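PDB 4R84: sialyltransferase 0160 from Photobacterium damselae, which probably transfers sialic acid from CMP-sialic acid to galactoside acceptors in alpha-2,6 linkage, working as a glycosyltransferase of the GT-B structural group. Local coordinates for residues N426-A429 / K430-F433; S451-Y454 / F455-A459; Q333-F336 / L337-G341; G411-N414 / D415-G419; D162-K166 / L167-T171. One frame throughout, in Å; residues are numbered along the deposited sequence.

In the fold
All five contacts are local, each within one continuous stretch of chain; they follow in series, and none nests in or crosses another. Contact 5 comes first, closing the turn from helix 161-166 into strand 169-175 of the large mixed sheet. Contact 3 is the last turns of helix 330-340, which packs on contact 5 through Leu335, Asp338 and Ile339. Contacts 4 and 1 follow in the four-stranded parallel sheet region: helix 412-419, then the turn after strand 425-427. Contact 2, beyond strand 445-447, meets contact 1 through Phe433, and both touch the bound CMP-sialic acid analogue. Ile431 of contact 1 also touches Gly341 of contact 3, linking the two groups.

Contact 1: N426-A429 / K430-F433; sequences NIPA and KISF. With CSF (cytidine-5'-monophosphate-3-fluoro-N-acetyl-neuraminic acid), chain E.
Ile431 lays its side chain back along the ring of Pro428, so the type I beta turn from Pro428 to Ile431 is bridged twice, by backbone and by side chains. The backbone bridge is Ile431 N to Pro428 O, 3.1 Å, with the donor lifted 46° out of the carbonyl plane. In the apolar bridge Ile431 CD1 lies 3.8 Å from Pro428 CB and almost as close to CG and CD, the two side chains running alongside and pointing the same way. CG1 of Ile431 stands beside its own backbone N (chi1 -54°), which turns the ethyl branch toward the proline. Ile427 CG2 meets the same methyl loosely, at 4.5 Å. Beyond the turn the chain reaches the cytosine of the bound CMP-sialic acid analogue: Phe433 N donates to its O2 at 2.9 Å, and Ser432 CB packs 3.7 Å from the ribose O2'. The turn and the two residues after it thus supply part of the nucleotide pocket. Strand 425-427 is an outer strand of the parallel sheet, bonded through Ile427 to Phe404 of strand 401-405; Lys405 NZ holds Ala429 O, helix 412-419 touches Ala429, and helix 434-438 follows.

Contact 2: S451-Y454 / F455-A459; sequences SSLY and FTIPA. With CSF (cytidine-5'-monophosphate-3-fluoro-N-acetyl-neuraminic acid), chain E.
Ser452 O is gripped twice: Phe455 N donates to it at 3.0 Å from above the carbonyl plane, and a water donates at 2.8 Å. That water also hydrogen-bonds Thr456 OG1, so it ties the start of the turn to its end. A second backbone bond, Thr456 N to Leu453 O at 3.4 Å, is straight but weak. Bonds spanning three residues mark this as a 3-10 turn, and an ST turn opens it, Ser451 OG accepting from Leu453 N at 3.2 Å. The same hydroxyl donates to phosphate oxygen O2A of the sialyl nucleotide, 3.0 Å from Ser451 OG, and Ser452 N reaches that oxygen almost in line (169°). The residue just ahead of the 3-10 segment and the first N-H of that segment together hold the phosphate, in the loop between strands 445-447 and 462-468 of this GT-B enzyme. On the apolar side Ile457 CD1 touches two neighbours, 3.8 Å from Leu453 CD1 and 3.7 Å from Tyr454 CD1, all three side chains pointing the same way. Leu453 divides its branches: CD1 lies over one face of the Tyr454 ring, while CD2 packs 3.8 Å from cytosine C4. Tyr454 OH is hydrogen-bonded to Thr362 OG1.

Contact 3: Q333-F336 / L337-G341; sequences QTLF and LDIVG
Phe336 and Val340 meet one turn apart on helix 330-340, with methyl CG1 of Val340 lying over one face of the aromatic ring. This is a CH-pi contact: CG1 stands 4.0 Å from the ring centroid of Phe336 and only 16° off its normal, a little toward the CZ rim. CG of Phe336 is anti to the backbone N (chi1 176°), which sends the ring outward from the helix with a slight lean toward its C-terminal end, where Val340 CG1 meets its face. Beneath the pair, Val340 N donates to Phe336 O at 3.0 Å, so backbone and side chains join the same two residues. Leu337 turns the other way along the chain. Its CG packs over the backbone of the preceding turn, 3.2 Å from Gln333 O, the carbonyl that also accepts from Leu337 N. On a further side Leu335 CD1 touches Ile339 CD1 at 3.7 Å, the two side chains slanting past each other. The helix closes in a Schellman motif: Gly341, with positive phi, is its C-prime residue, Phe342 N reaches back to Leu337 O, and the bond from Gly341 N to Asp338 O is weak. Phe336 touches Leu135, Ile136 and Ile139 of helix 129-144, and its ring meets that of Phe325, while Asp338 OD2 accepts from Asn163 ND2. The chemistry is thus two-sided: four i to i+4 bonds join the backbones of the two segments, and the side chains above meet through apolar and CH-pi contacts, so that the helix presents an apolar flank to its neighbours and a carboxylate to helix 161-166.

Contact 4: G411-N414 / D415-G419; sequences GVIN and DIILG
Ile417 overlaps Ile413 one turn back, its CD1 methyl resting 3.7 Å from Ile413 CG2, the two side chains side by side and pointing the same way. They belong to helix 412-419, the crossover helix of the beta-alpha-beta unit formed with strands 401-405 and 425-427, and both reach helix 373-388, where Gln380 touches each of them. Ile417 also meets Phe404 of strand 401-405, so this ridge of the helix faces inward. In Ile417, CG1 stands beside the backbone N (chi1 -64°), and that sends the ethyl branch back over Ile413 O on its way to the methyl. A second step of the same kind joins Ile416 to Val412: CD1 of Ile416 lies 3.9 Å from Val412 CG1, although here the side chains meet at a slant and on a more exposed flank. The backbone below is regular, Ile416 N to Val412 O at 2.9 Å, Ile417 N to Ile413 O at 3.0 Å and Leu418 N to Asn414 O at 2.9 Å. Asn414 turns toward the sheet and the ligand side: its ND2 donates to His407 O, and His407 NE2 in turn bonds the bound sialyl nucleotide, which makes Asn414 a second-shell residue. Gly411, with positive phi, stands at the N-cap position just before the helix. A water bridges this end, donating to Gly411 O at 2.7 Å and to Asp415 OD1 at 2.9 Å.

Contact 5: D162-K166 / L167-T171; sequences DNANK and LNIHT
Ala164 and Ile169 form the tight part of this contact, where helix 161-166 turns into strand 169-175 within the beta-alpha-beta unit begun by strand 149-154. Ala164 O is gripped by two N-H groups that arrive from opposite faces of its plane: Ile169 N at 2.9 Å, close to straight, and Leu167 N at 3.1 Å, standing 67° out of the plane. Along with the weak bond from Asn168 N to Asn165 O, and with positive phi at Asn168, the first of these bonds makes the pattern of a Schellman motif that ends the helix. The same corner is packed as well: Ala164 CB lies 4.1 Å from Ile169 CB and 3.6 Å from the backbone Ile169 O. Leu167 is buried between helices 129-144 and 330-340, and Ile169 packs on Val152 of the neighbouring strand. The other side is looser and largely water-mediated. Asn165 is exposed there, and Asn168 swings its amide back under the helix end, CG lying beside its own backbone N (chi1 -72°), so that OD1 faces Asn165 O across a water. That water is 2.7 Å from Asn168 OD1, though which of its neighbours it donates to is uncertain. A second water donates to Ile169 O at 3.0 Å and, weakly, to Asn165 OD1 at 3.4 Å.

Contact 1: N426-A429 / K430-F433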
# COMPACT_ATOMS: atom_id res chain seq x y z
N ASN A 426 -12.44 -5.17 -24.29
CA ASN A 426 -12.76 -4.51 -23.02
C ASN A 426 -11.94 -5.03 -21.84
O ASN A 426 -11.77 -6.23 -21.68
CB ASN A 426 -14.25 -4.68 -22.71
CG ASN A 426 -14.72 -3.79 -21.57
OD1 ASN A 426 -14.72 -2.57 -21.70
ND2 ASN A 426 -15.16 -4.40 -20.47
N ILE A 427 -11.42 -4.11 -21.02
CA ILE A 427 -10.86 -4.45 -19.72
C ILE A 427 -11.84 -3.95 -18.68
O ILE A 427 -12.10 -2.76 -18.60
CB ILE A 427 -9.45 -3.84 -19.50
CG1 ILE A 427 -8.53 -4.24 -20.65
CG2 ILE A 427 -8.86 -4.24 -18.13
CD1 ILE A 427 -7.19 -3.52 -20.64
N PRO A 428 -12.41 -4.87 -17.87
CA PRO A 428 -13.53 -4.55 -16.98
C PRO A 428 -13.33 -3.25 -16.21
O PRO A 428 -12.31 -3.08 -15.53
CB PRO A 428 -13.59 -5.74 -16.03
CG PRO A 428 -13.08 -6.89 -16.84
CD PRO A 428 -12.00 -6.28 -17.76
N ALA A 429 -14.28 -2.33 -16.37
CA ALA A 429 -14.15 -0.99 -15.81
C ALA A 429 -14.00 -0.99 -14.30
O ALA A 429 -13.43 -0.05 -13.74
CB ALA A 429 -15.35 -0.13 -16.23
N LYS A 430 -14.54 -2.01 -13.64
CA LYS A 430 -14.48 -2.07 -12.17
C LYS A 430 -13.04 -2.18 -11.62
O LYS A 430 -12.74 -1.76 -10.50
CB LYS A 430 -15.30 -3.26 -11.67
CG LYS A 430 -15.37 -3.37 -10.15
CD LYS A 430 -16.28 -4.51 -9.70
CE LYS A 430 -16.43 -4.54 -8.17
NZ LYS A 430 -17.47 -5.51 -7.72
N ILE A 431 -12.15 -2.74 -12.42
CA ILE A 431 -10.75 -2.91 -12.00
C ILE A 431 -10.06 -1.55 -11.92
O ILE A 431 -10.15 -0.75 -12.85
CB ILE A 431 -9.99 -3.80 -12.99
CG1 ILE A 431 -10.75 -5.13 -13.15
CG2 ILE A 431 -8.54 -4.02 -12.51
CD1 ILE A 431 -10.26 -5.99 -14.27
N SER A 432 -9.38 -1.27 -10.82
CA SER A 432 -8.58 -0.05 -10.74
C SER A 432 -7.44 -0.14 -11.73
O SER A 432 -6.74 -1.15 -11.77
CB SER A 432 -8.04 0.17 -9.32
OG SER A 432 -9.10 0.46 -8.42
N PHE A 433 -7.24 0.90 -12.53
CA PHE A 433 -6.17 0.85 -13.53
C PHE A 433 -4.81 0.53 -12.90
O PHE A 433 -3.97 -0.14 -13.50
CB PHE A 433 -6.07 2.18 -14.29
CG PHE A 433 -5.11 2.14 -15.45
CD1 PHE A 433 -3.74 2.29 -15.25
CD2 PHE A 433 -5.56 1.93 -16.74
CE1 PHE A 433 -2.85 2.24 -16.30
CE2 PHE A 433 -4.67 1.89 -17.81
CZ PHE A 433 -3.31 2.04 -17.58
C5A CSF E . -11.02 14.26 -10.30
C4A CSF E . -10.99 13.29 -9.12
C2A CSF E . -11.81 11.48 -10.68
O6A CSF E . -11.75 12.46 -11.72
C6A CSF E . -10.75 13.47 -11.57
C3A CSF E . -12.01 12.17 -9.32
O4A CSF E . -11.27 14.02 -7.92
N5A CSF E . -9.99 15.26 -10.13
C7A CSF E . -10.85 14.38 -12.77
C8A CSF E . -10.57 13.60 -14.05
C9A CSF E . -10.46 14.55 -15.23
O9A CSF E . -10.16 13.77 -16.39
O8A CSF E . -9.33 12.92 -13.89
O7A CSF E . -12.17 14.93 -12.85
C1A CSF E . -12.98 10.55 -10.95
OBA CSF E . -13.13 9.55 -10.21
OAA CSF E . -13.76 10.80 -11.89
O1A CSF E . -10.62 10.68 -10.58
O2A CSF E . -8.33 10.18 -11.40
N1 CSF E . -9.95 4.79 -13.27
C2 CSF E . -9.77 3.62 -14.02
N3 CSF E . -9.89 3.66 -15.37
C4 CSF E . -10.18 4.83 -15.98
C5 CSF E . -10.37 6.00 -15.24
C6 CSF E . -10.26 5.96 -13.85
C3' CSF E . -8.25 6.12 -10.87
C2' CSF E . -8.42 4.69 -11.32
C1' CSF E . -9.85 4.68 -11.81
O4' CSF E . -10.52 5.79 -11.19
C4' CSF E . -9.61 6.42 -10.29
PA CSF E . -9.78 9.97 -11.76
O5' CSF E . -9.98 8.41 -11.54
C5' CSF E . -9.92 7.90 -10.22
O3' CSF E . -7.18 6.25 -9.95
O2' CSF E . -8.36 3.80 -10.20
N4 CSF E . -10.30 4.87 -17.33
O2 CSF E . -9.50 2.54 -13.43
O3A CSF E . -10.29 10.31 -13.14
C10 CSF E . -10.22 16.58 -10.20
O10 CSF E . -11.35 17.04 -10.33
C11 CSF E . -9.00 17.45 -10.14
F3A CSF E . -13.29 12.66 -9.27

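Contact 2: S451-Y454 / F455-A459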
# COMPACT_ATOMS: atom_id res chain seq x y z
N SER A 451 -6.10 11.35 -15.81
CA SER A 451 -6.49 10.69 -14.58
C SER A 451 -5.23 10.48 -13.76
O SER A 451 -4.12 10.48 -14.30
CB SER A 451 -7.18 9.36 -14.85
OG SER A 451 -7.23 8.58 -13.66
N SER A 452 -5.42 10.33 -12.44
CA SER A 452 -4.33 10.03 -11.52
C SER A 452 -3.56 8.78 -11.94
O SER A 452 -2.40 8.61 -11.59
CB SER A 452 -4.91 9.89 -10.09
OG SER A 452 -3.88 9.63 -9.18
N LEU A 453 -4.23 7.89 -12.68
CA LEU A 453 -3.61 6.64 -13.08
C LEU A 453 -2.34 6.86 -13.91
O LEU A 453 -1.49 5.98 -13.97
CB LEU A 453 -4.62 5.78 -13.86
CG LEU A 453 -5.07 6.24 -15.26
CD1 LEU A 453 -4.12 5.74 -16.36
CD2 LEU A 453 -6.51 5.75 -15.51
N TYR A 454 -2.20 8.02 -14.55
CA TYR A 454 -1.03 8.28 -15.39
C TYR A 454 0.24 8.51 -14.58
O TYR A 454 1.34 8.51 -15.13
CB TYR A 454 -1.28 9.46 -16.35
CG TYR A 454 -2.08 9.02 -17.54
CD1 TYR A 454 -1.45 8.43 -18.63
CD2 TYR A 454 -3.46 9.12 -17.54
CE1 TYR A 454 -2.19 7.97 -19.71
CE2 TYR A 454 -4.20 8.67 -18.61
CZ TYR A 454 -3.56 8.10 -19.69
OH TYR A 454 -4.33 7.66 -20.73
N PHE A 455 0.10 8.68 -13.26
CA PHE A 455 1.27 8.91 -12.43
C PHE A 455 2.04 7.63 -12.11
O PHE A 455 3.15 7.69 -11.58
CB PHE A 455 0.84 9.59 -11.13
CG PHE A 455 0.93 11.07 -11.21
CD1 PHE A 455 0.13 11.77 -12.11
CD2 PHE A 455 1.81 11.77 -10.42
CE1 PHE A 455 0.21 13.14 -12.20
CE2 PHE A 455 1.89 13.15 -10.51
CZ PHE A 455 1.09 13.83 -11.40
N THR A 456 1.50 6.48 -12.47
CA THR A 456 2.26 5.26 -12.25
C THR A 456 2.43 4.48 -13.54
O THR A 456 2.47 3.26 -13.56
CB THR A 456 1.61 4.37 -11.17
OG1 THR A 456 0.22 4.20 -11.44
CG2 THR A 456 1.78 5.02 -9.80
N ILE A 457 2.53 5.22 -14.64
CA ILE A 457 2.88 4.62 -15.92
C ILE A 457 4.24 5.16 -16.36
O ILE A 457 4.44 6.37 -16.38
CB ILE A 457 1.85 4.95 -17.01
CG1 ILE A 457 0.44 4.56 -16.57
CG2 ILE A 457 2.23 4.26 -18.31
CD1 ILE A 457 -0.62 4.95 -17.60
N PRO A 458 5.18 4.26 -16.71
CA PRO A 458 6.48 4.70 -17.24
C PRO A 458 6.27 5.64 -18.42
O PRO A 458 5.36 5.41 -19.23
CB PRO A 458 7.15 3.40 -17.68
CG PRO A 458 6.52 2.34 -16.80
CD PRO A 458 5.09 2.79 -16.63
N ALA A 459 7.07 6.70 -18.48
CA ALA A 459 6.92 7.72 -19.52
C ALA A 459 6.89 7.13 -20.92
O ALA A 459 6.14 7.61 -21.78
CB ALA A 459 8.04 8.74 -19.41
C5A CSF E . -11.02 14.26 -10.30
C4A CSF E . -10.99 13.29 -9.12
C2A CSF E . -11.81 11.48 -10.68
O6A CSF E . -11.75 12.46 -11.72
C6A CSF E . -10.75 13.47 -11.57
C3A CSF E . -12.01 12.17 -9.32
O4A CSF E . -11.27 14.02 -7.92
N5A CSF E . -9.99 15.26 -10.13
C7A CSF E . -10.85 14.38 -12.77
C8A CSF E . -10.57 13.60 -14.05
C9A CSF E . -10.46 14.55 -15.23
O9A CSF E . -10.16 13.77 -16.39
O8A CSF E . -9.33 12.92 -13.89
O7A CSF E . -12.17 14.93 -12.85
C1A CSF E . -12.98 10.55 -10.95
OBA CSF E . -13.13 9.55 -10.21
OAA CSF E . -13.76 10.80 -11.89
O1A CSF E . -10.62 10.68 -10.58
O2A CSF E . -8.33 10.18 -11.40
N1 CSF E . -9.95 4.79 -13.27
C2 CSF E . -9.77 3.62 -14.02
N3 CSF E . -9.89 3.66 -15.37
C4 CSF E . -10.18 4.83 -15.98
C5 CSF E . -10.37 6.00 -15.24
C6 CSF E . -10.26 5.96 -13.85
C3' CSF E . -8.25 6.12 -10.87
C2' CSF E . -8.42 4.69 -11.32
C1' CSF E . -9.85 4.68 -11.81
O4' CSF E . -10.52 5.79 -11.19
C4' CSF E . -9.61 6.42 -10.29
PA CSF E . -9.78 9.97 -11.76
O5' CSF E . -9.98 8.41 -11.54
C5' CSF E . -9.92 7.90 -10.22
O3' CSF E . -7.18 6.25 -9.95
O2' CSF E . -8.36 3.80 -10.20
N4 CSF E . -10.30 4.87 -17.33
O2 CSF E . -9.50 2.54 -13.43
O3A CSF E . -10.29 10.31 -13.14
C10 CSF E . -10.22 16.58 -10.20
O10 CSF E . -11.35 17.04 -10.33
C11 CSF E . -9.00 17.45 -10.14
F3A CSF E . -13.29 12.66 -9.27
O HOH W 1 -1.24 6.51 -10.22
O HOH W 2 3.87 8.23 -14.93

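Contact 3: Q333-F336 / L337-G341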
# COMPACT_ATOMS: atom_id res chain seq x y z
N GLN A 333 -0.08 -14.77 -5.65
CA GLN A 333 -0.47 -13.93 -6.79
C GLN A 333 -1.93 -14.18 -7.15
O GLN A 333 -2.69 -13.23 -7.40
CB GLN A 333 0.44 -14.18 -8.00
CG GLN A 333 1.87 -13.70 -7.82
CD GLN A 333 2.70 -13.86 -9.09
OE1 GLN A 333 2.16 -14.04 -10.18
NE2 GLN A 333 4.02 -13.83 -8.94
N THR A 334 -2.32 -15.45 -7.16
CA THR A 334 -3.70 -15.83 -7.46
C THR A 334 -4.68 -15.21 -6.47
O THR A 334 -5.77 -14.78 -6.86
CB THR A 334 -3.87 -17.36 -7.45
OG1 THR A 334 -3.06 -17.93 -8.49
CG2 THR A 334 -5.32 -17.74 -7.69
N LEU A 335 -4.30 -15.18 -5.20
CA LEU A 335 -5.13 -14.57 -4.16
C LEU A 335 -5.30 -13.06 -4.37
O LEU A 335 -6.41 -12.53 -4.25
CB LEU A 335 -4.55 -14.86 -2.77
CG LEU A 335 -5.29 -14.25 -1.58
CD1 LEU A 335 -6.79 -14.54 -1.60
CD2 LEU A 335 -4.67 -14.73 -0.28
N PHE A 336 -4.20 -12.37 -4.63
CA PHE A 336 -4.25 -10.93 -4.92
C PHE A 336 -5.20 -10.66 -6.08
O PHE A 336 -6.07 -9.81 -5.99
CB PHE A 336 -2.86 -10.39 -5.24
CG PHE A 336 -2.85 -8.94 -5.63
CD1 PHE A 336 -2.74 -7.95 -4.68
CD2 PHE A 336 -2.90 -8.57 -6.97
CE1 PHE A 336 -2.71 -6.61 -5.04
CE2 PHE A 336 -2.88 -7.24 -7.33
CZ PHE A 336 -2.78 -6.26 -6.37
N LEU A 337 -5.02 -11.41 -7.17
CA LEU A 337 -5.82 -11.22 -8.38
C LEU A 337 -7.31 -11.43 -8.14
O LEU A 337 -8.15 -10.72 -8.70
CB LEU A 337 -5.34 -12.15 -9.49
CG LEU A 337 -3.96 -11.81 -10.03
CD1 LEU A 337 -3.45 -12.94 -10.93
CD2 LEU A 337 -4.02 -10.46 -10.81
N ASP A 338 -7.64 -12.43 -7.33
CA ASP A 338 -9.02 -12.75 -7.00
C ASP A 338 -9.68 -11.62 -6.23
O ASP A 338 -10.80 -11.21 -6.54
CB ASP A 338 -9.08 -14.05 -6.20
CG ASP A 338 -10.51 -14.46 -5.86
OD1 ASP A 338 -11.26 -14.84 -6.79
OD2 ASP A 338 -10.87 -14.40 -4.67
N ILE A 339 -8.98 -11.12 -5.23
CA ILE A 339 -9.50 -10.03 -4.43
C ILE A 339 -9.73 -8.76 -5.27
O ILE A 339 -10.78 -8.12 -5.15
CB ILE A 339 -8.56 -9.74 -3.26
CG1 ILE A 339 -8.64 -10.92 -2.28
CG2 ILE A 339 -8.93 -8.44 -2.58
CD1 ILE A 339 -7.55 -10.91 -1.22
N VAL A 340 -8.76 -8.41 -6.11
CA VAL A 340 -8.91 -7.16 -6.89
C VAL A 340 -9.77 -7.35 -8.14
O VAL A 340 -10.06 -6.38 -8.84
CB VAL A 340 -7.55 -6.56 -7.33
CG1 VAL A 340 -6.64 -6.37 -6.12
CG2 VAL A 340 -6.87 -7.40 -8.41
N GLY A 341 -10.15 -8.59 -8.43
CA GLY A 341 -11.08 -8.88 -9.51
C GLY A 341 -10.49 -8.82 -10.91
O GLY A 341 -11.19 -8.46 -11.86

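Contact 4: G411-N414 / D415-G419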
# COMPACT_ATOMS: atom_id res chain seq x y z
N GLY A 411 -20.80 3.87 -16.80
CA GLY A 411 -22.13 3.44 -17.20
C GLY A 411 -22.27 3.25 -18.70
O GLY A 411 -21.45 2.60 -19.34
N VAL A 412 -23.32 3.84 -19.27
CA VAL A 412 -23.63 3.69 -20.69
C VAL A 412 -22.56 4.32 -21.57
O VAL A 412 -22.38 3.93 -22.73
CB VAL A 412 -25.03 4.30 -20.99
CG1 VAL A 412 -25.33 4.28 -22.47
CG2 VAL A 412 -26.09 3.50 -20.25
N ILE A 413 -21.82 5.30 -21.04
CA ILE A 413 -20.72 5.89 -21.80
C ILE A 413 -19.74 4.80 -22.23
O ILE A 413 -19.28 4.76 -23.36
CB ILE A 413 -19.98 6.94 -20.96
CG1 ILE A 413 -20.90 8.13 -20.67
CG2 ILE A 413 -18.71 7.38 -21.65
CD1 ILE A 413 -20.24 9.24 -19.89
N ASN A 414 -19.45 3.88 -21.32
CA ASN A 414 -18.55 2.78 -21.64
C ASN A 414 -19.13 1.89 -22.73
O ASN A 414 -18.41 1.47 -23.64
CB ASN A 414 -18.24 1.95 -20.39
CG ASN A 414 -17.41 2.73 -19.38
OD1 ASN A 414 -16.91 3.82 -19.66
ND2 ASN A 414 -17.26 2.16 -18.19
N ASP A 415 -20.43 1.62 -22.65
CA ASP A 415 -21.08 0.80 -23.68
C ASP A 415 -21.03 1.45 -25.07
O ASP A 415 -20.80 0.76 -26.06
CB ASP A 415 -22.54 0.51 -23.33
CG ASP A 415 -22.70 -0.16 -21.98
OD1 ASP A 415 -21.80 -0.91 -21.57
OD2 ASP A 415 -23.76 0.04 -21.37
N ILE A 416 -21.27 2.76 -25.12
CA ILE A 416 -21.25 3.51 -26.38
C ILE A 416 -19.87 3.48 -27.00
O ILE A 416 -19.72 3.20 -28.19
CB ILE A 416 -21.70 4.97 -26.16
CG1 ILE A 416 -23.18 5.02 -25.79
CG2 ILE A 416 -21.44 5.82 -27.42
CD1 ILE A 416 -23.64 6.38 -25.31
N ILE A 417 -18.85 3.77 -26.19
CA ILE A 417 -17.48 3.78 -26.68
C ILE A 417 -17.04 2.40 -27.16
O ILE A 417 -16.50 2.27 -28.27
CB ILE A 417 -16.49 4.27 -25.59
CG1 ILE A 417 -16.78 5.73 -25.23
CG2 ILE A 417 -15.03 4.10 -26.03
CD1 ILE A 417 -16.07 6.22 -23.97
N LEU A 418 -17.28 1.37 -26.35
CA LEU A 418 -16.87 0.03 -26.74
C LEU A 418 -17.56 -0.39 -28.03
O LEU A 418 -16.95 -0.99 -28.92
CB LEU A 418 -17.15 -0.97 -25.61
CG LEU A 418 -16.56 -2.38 -25.77
CD1 LEU A 418 -15.04 -2.28 -25.83
CD2 LEU A 418 -17.02 -3.28 -24.62
N GLY A 419 -18.85 -0.07 -28.13
CA GLY A 419 -19.64 -0.46 -29.28
C GLY A 419 -19.24 0.26 -30.55
O GLY A 419 -19.65 -0.13 -31.65
O HOH W 3 -20.87 -0.05 -18.95

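Contact 5: D162-K166 / L167-T171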
# COMPACT_ATOMS: atom_id res chain seq x y z
N ASP A 162 -14.49 -15.29 2.89
CA ASP A 162 -13.52 -16.36 2.73
C ASP A 162 -12.06 -15.86 2.62
O ASP A 162 -11.17 -16.39 3.26
CB ASP A 162 -13.87 -17.18 1.50
CG ASP A 162 -13.65 -18.65 1.70
OD1 ASP A 162 -14.10 -19.18 2.75
OD2 ASP A 162 -13.01 -19.26 0.83
N ASN A 163 -11.83 -14.87 1.76
CA ASN A 163 -10.49 -14.33 1.62
C ASN A 163 -10.04 -13.61 2.90
O ASN A 163 -8.86 -13.64 3.26
CB ASN A 163 -10.41 -13.38 0.42
CG ASN A 163 -10.55 -14.11 -0.90
OD1 ASN A 163 -10.23 -15.29 -0.99
ND2 ASN A 163 -11.01 -13.41 -1.93
N ALA A 164 -10.99 -12.97 3.57
CA ALA A 164 -10.71 -12.29 4.82
C ALA A 164 -10.19 -13.29 5.86
O ALA A 164 -9.21 -13.01 6.57
CB ALA A 164 -11.96 -11.56 5.33
N ASN A 165 -10.82 -14.45 5.94
CA ASN A 165 -10.38 -15.48 6.87
C ASN A 165 -8.99 -16.00 6.51
O ASN A 165 -8.17 -16.28 7.39
CB ASN A 165 -11.40 -16.62 6.91
CG ASN A 165 -12.67 -16.23 7.64
OD1 ASN A 165 -12.68 -15.29 8.44
ND2 ASN A 165 -13.77 -16.92 7.35
N LYS A 166 -8.71 -16.09 5.21
CA LYS A 166 -7.39 -16.52 4.73
C LYS A 166 -6.29 -15.59 5.22
O LYS A 166 -5.15 -16.03 5.39
CB LYS A 166 -7.35 -16.55 3.19
CG LYS A 166 -8.24 -17.58 2.51
CD LYS A 166 -8.01 -17.56 1.00
CE LYS A 166 -8.98 -18.46 0.24
NZ LYS A 166 -8.76 -19.92 0.50
N LEU A 167 -6.62 -14.33 5.45
CA LEU A 167 -5.61 -13.32 5.73
C LEU A 167 -5.71 -12.73 7.13
O LEU A 167 -5.03 -11.74 7.43
CB LEU A 167 -5.69 -12.20 4.67
CG LEU A 167 -5.35 -12.62 3.23
CD1 LEU A 167 -5.66 -11.49 2.24
CD2 LEU A 167 -3.89 -12.98 3.13
N ASN A 168 -6.51 -13.35 7.99
CA ASN A 168 -6.73 -12.87 9.36
C ASN A 168 -7.20 -11.41 9.37
O ASN A 168 -6.78 -10.58 10.19
CB ASN A 168 -5.45 -13.04 10.19
CG ASN A 168 -5.17 -14.50 10.51
OD1 ASN A 168 -6.03 -15.36 10.34
ND2 ASN A 168 -3.95 -14.79 10.97
N ILE A 169 -8.10 -11.13 8.44
CA ILE A 169 -8.71 -9.82 8.29
C ILE A 169 -10.12 -9.76 8.88
O ILE A 169 -10.94 -10.66 8.64
CB ILE A 169 -8.80 -9.44 6.81
CG1 ILE A 169 -7.42 -9.09 6.25
CG2 ILE A 169 -9.75 -8.29 6.63
CD1 ILE A 169 -7.44 -8.85 4.72
N HIS A 170 -10.38 -8.72 9.67
CA HIS A 170 -11.74 -8.34 10.04
C HIS A 170 -12.02 -7.01 9.36
O HIS A 170 -11.31 -6.04 9.59
CB HIS A 170 -11.87 -8.21 11.56
CG HIS A 170 -13.29 -8.20 12.05
ND1 HIS A 170 -14.30 -7.51 11.42
CD2 HIS A 170 -13.86 -8.80 13.13
CE1 HIS A 170 -15.43 -7.68 12.09
NE2 HIS A 170 -15.19 -8.46 13.13
N THR A 171 -13.07 -6.95 8.54
CA THR A 171 -13.39 -5.72 7.84
C THR A 171 -14.33 -4.84 8.67
O THR A 171 -15.19 -5.35 9.40
CB THR A 171 -14.03 -6.00 6.47
OG1 THR A 171 -15.19 -6.82 6.65
CG2 THR A 171 -13.05 -6.73 5.55
O HOH W 4 -8.51 -16.52 10.22
O HOH W 5 -13.56 -12.01 8.91